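Local coordinates for protein Dhd127_a (Synthetic construct, PDB 6DLM) that forms one helical-hairpin half of a computationally designed coiled-coil heterodimer, designed to pair with its partner chain Dhd127_b, at residues L14-L18 with A59-V63. Numbering follows the deposited sequence.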
ATOM      1  N   LEU A  14      -6.829  -5.301  -8.229  1.00 13.60           N
ATOM      2  CA  LEU A  14      -5.571  -5.326  -7.491  1.00 13.14           C
ATOM      3  C   LEU A  14      -5.298  -4.023  -6.727  1.00 12.91           C
ATOM      4  O   LEU A  14      -4.841  -4.057  -5.597  1.00 14.86           O
ATOM      5  CB  LEU A  14      -4.399  -5.606  -8.427  1.00 16.21           C
ATOM      6  CG  LEU A  14      -4.458  -6.918  -9.200  1.00 21.80           C
ATOM      7  CD1 LEU A  14      -3.296  -7.008 -10.174  1.00 19.07           C
ATOM      8  CD2 LEU A  14      -4.447  -8.099  -8.251  1.00 38.44           C
ATOM      9  N   SER A  15      -5.577  -2.890  -7.343  1.00 11.71           N
ATOM     10  CA  SER A  15      -5.351  -1.625  -6.661  1.00 14.19           C
ATOM     11  C   SER A  15      -6.213  -1.489  -5.404  1.00 14.95           C
ATOM     12  O   SER A  15      -5.711  -1.113  -4.361  1.00 13.80           O
ATOM     13  CB  SER A  15      -5.626  -0.466  -7.610  1.00 18.53           C
ATOM     14  OG  SER A  15      -4.793  -0.552  -8.747  1.00 25.69           O
ATOM     15  N   GLN A  16      -7.494  -1.813  -5.500  1.00 10.10           N
ATOM     16  CA  GLN A  16      -8.363  -1.743  -4.328  1.00 12.50           C
ATOM     17  C   GLN A  16      -7.897  -2.710  -3.228  1.00 14.18           C
ATOM     18  O   GLN A  16      -7.871  -2.350  -2.071  1.00 13.57           O
ATOM     19  CB  GLN A  16      -9.812  -2.027  -4.707  1.00 11.28           C
ATOM     20  CG  GLN A  16     -10.384  -1.008  -5.666  1.00 18.68           C
ATOM     21  CD  GLN A  16     -11.880  -1.146  -5.830  1.00 14.81           C
ATOM     22  OE1 GLN A  16     -12.382  -2.225  -6.091  1.00 13.83           O
ATOM     23  NE2 GLN A  16     -12.592  -0.044  -5.683  1.00 13.25           N
ATOM     24  N   HIS A  17      -7.503  -3.909  -3.615  1.00 13.71           N
ATOM     25  CA  HIS A  17      -7.001  -4.873  -2.649  1.00 16.57           C
ATOM     26  C   HIS A  17      -5.740  -4.332  -1.950  1.00 11.29           C
ATOM     27  O   HIS A  17      -5.620  -4.415  -0.744  1.00 13.46           O
ATOM     28  CB  HIS A  17      -6.679  -6.178  -3.369  1.00 16.18           C
ATOM     29  CG  HIS A  17      -5.891  -7.145  -2.549  1.00 17.56           C
ATOM     30  ND1 HIS A  17      -4.560  -7.400  -2.778  1.00 28.95           N
ATOM     31  CD2 HIS A  17      -6.247  -7.921  -1.501  1.00 19.77           C
ATOM     32  CE1 HIS A  17      -4.126  -8.292  -1.909  1.00 23.29           C
ATOM     33  NE2 HIS A  17      -5.130  -8.623  -1.121  1.00 29.12           N
ATOM     34  N   LEU A  18      -4.844  -3.740  -2.719  1.00 13.14           N
ATOM     35  CA  LEU A  18      -3.630  -3.174  -2.157  1.00 11.21           C
ATOM     36  C   LEU A  18      -3.956  -2.054  -1.150  1.00 11.46           C
ATOM     37  O   LEU A  18      -3.355  -1.984  -0.095  1.00 13.69           O
ATOM     38  CB  LEU A  18      -2.761  -2.654  -3.290  1.00 14.42           C
ATOM     39  CG  LEU A  18      -1.412  -2.018  -3.015  1.00 16.35           C
ATOM     40  CD1 LEU A  18      -0.504  -2.912  -2.190  1.00 18.32           C
ATOM     41  CD2 LEU A  18      -0.777  -1.697  -4.354  1.00 18.60           C
ATOM     42  N   ALA A  59       1.924  -7.916  -3.406  1.00 18.05           N
ATOM     43  CA  ALA A  59       0.849  -7.240  -4.135  1.00 17.57           C
ATOM     44  C   ALA A  59       1.393  -6.125  -5.046  1.00 20.88           C
ATOM     45  O   ALA A  59       0.967  -5.989  -6.179  1.00 18.13           O
ATOM     46  CB  ALA A  59      -0.180  -6.682  -3.172  1.00 22.28           C
ATOM     47  N   VAL A  60       2.346  -5.359  -4.545  1.00 14.60           N
ATOM     48  CA  VAL A  60       2.956  -4.328  -5.353  1.00 13.22           C
ATOM     49  C   VAL A  60       3.672  -4.936  -6.571  1.00 16.51           C
ATOM     50  O   VAL A  60       3.562  -4.412  -7.656  1.00 15.24           O
ATOM     51  CB  VAL A  60       3.945  -3.493  -4.535  1.00 13.20           C
ATOM     52  CG1 VAL A  60       4.691  -2.530  -5.441  1.00 20.78           C
ATOM     53  CG2 VAL A  60       3.207  -2.756  -3.432  1.00 15.80           C
ATOM     54  N   ARG A  61       4.360  -6.053  -6.390  1.00 16.04           N
ATOM     55  CA  ARG A  61       5.022  -6.682  -7.527  1.00 17.18           C
ATOM     56  C   ARG A  61       4.016  -7.110  -8.601  1.00 18.18           C
ATOM     57  O   ARG A  61       4.240  -6.863  -9.770  1.00 17.22           O
ATOM     58  CB  ARG A  61       5.838  -7.896  -7.082  1.00 18.65           C
ATOM     59  CG  ARG A  61       7.108  -7.540  -6.338  1.00 24.87           C
ATOM     60  CD  ARG A  61       8.012  -8.755  -6.164  1.00 27.93           C
ATOM     61  NE  ARG A  61       7.492  -9.703  -5.188  1.00 29.40           N
ATOM     62  CZ  ARG A  61       7.774  -9.669  -3.893  1.00 26.03           C
ATOM     63  NH1 ARG A  61       8.572  -8.733  -3.413  1.00 26.48           N
ATOM     64  NH2 ARG A  61       7.260 -10.572  -3.082  1.00 32.22           N
ATOM     65  N   GLU A  62       2.902  -7.728  -8.213  1.00 20.03           N
ATOM     66  CA  GLU A  62       1.894  -8.116  -9.191  1.00 21.41           C
ATOM     67  C   GLU A  62       1.282  -6.904  -9.916  1.00 17.55           C
ATOM     68  O   GLU A  62       0.978  -7.000 -11.094  1.00 16.08           O
ATOM     69  CB  GLU A  62       0.800  -8.988  -8.578  1.00 18.76           C
ATOM     70  CG  GLU A  62      -0.180  -9.542  -9.607  1.00 29.24           C
ATOM     71  CD  GLU A  62       0.485 -10.278 -10.763  1.00 29.51           C
ATOM     72  OE1 GLU A  62       1.542 -10.892 -10.564  1.00 22.92           O
ATOM     73  OE2 GLU A  62      -0.062 -10.240 -11.879  1.00 28.03           O
ATOM     74  N   VAL A  63       1.109  -5.789  -9.215  1.00 18.97           N
ATOM     75  CA  VAL A  63       0.550  -4.612  -9.844  1.00 18.98           C
ATOM     76  C   VAL A  63       1.488  -4.166 -10.953  1.00 17.06           C
ATOM     77  O   VAL A  63       1.057  -3.795 -12.025  1.00 14.58           O
ATOM     78  CB  VAL A  63       0.361  -3.461  -8.839  1.00 16.54           C
ATOM     79  CG1 VAL A  63       0.063  -2.167  -9.569  1.00 13.98           C
ATOM     80  CG2 VAL A  63      -0.741  -3.804  -7.848  1.00 15.42           C
TER
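Leu-18 packs its two methyls on Ala-59, Val-60 and Val-63. CD1 touches Ala-59 CB at 3.9 Å and Val-60 CG2 at the same separation, while CD2 reaches Val-63 CG2 at 4.1 Å, the leucine and Val-63 side chains meeting nearly at a right angle. With CG anti to the backbone N (chi1 -179°), the branch is carried across toward helix 44-73. The single methyl of Ala-59 is directed toward helix 3-37, and this small side chain suits a place where the backbones come close: its CA is 6.4 Å from the CA of Leu-18. This is one layer of an antiparallel helical hairpin; the axes of the two short segments approach to 10.1 Å and their N-to-C directions make 160°. One turn away, Leu-14 forms the next layer, with its CB 4.1 Å from Val-63 CG2, so that the same valine methyl serves both leucines. The compact apolar side chains of Val-60 and Val-63 suit the buried side, where they also pack on Glu-23 and Leu-19, respectively, of the Dhd127_b chain; Leu-18 likewise meets Ile-22 of that chain. Toward the outer side the contacts mix apolar and polar residues. Leu-14 CD1 rests on the aliphatic CG of Glu-62, whose carboxylate oxygens stay farther from that methyl, as suits an exposed position. Ala-59 CB lies at the edge of the His-17 ring, near its plane, 4.4 Å from CE1.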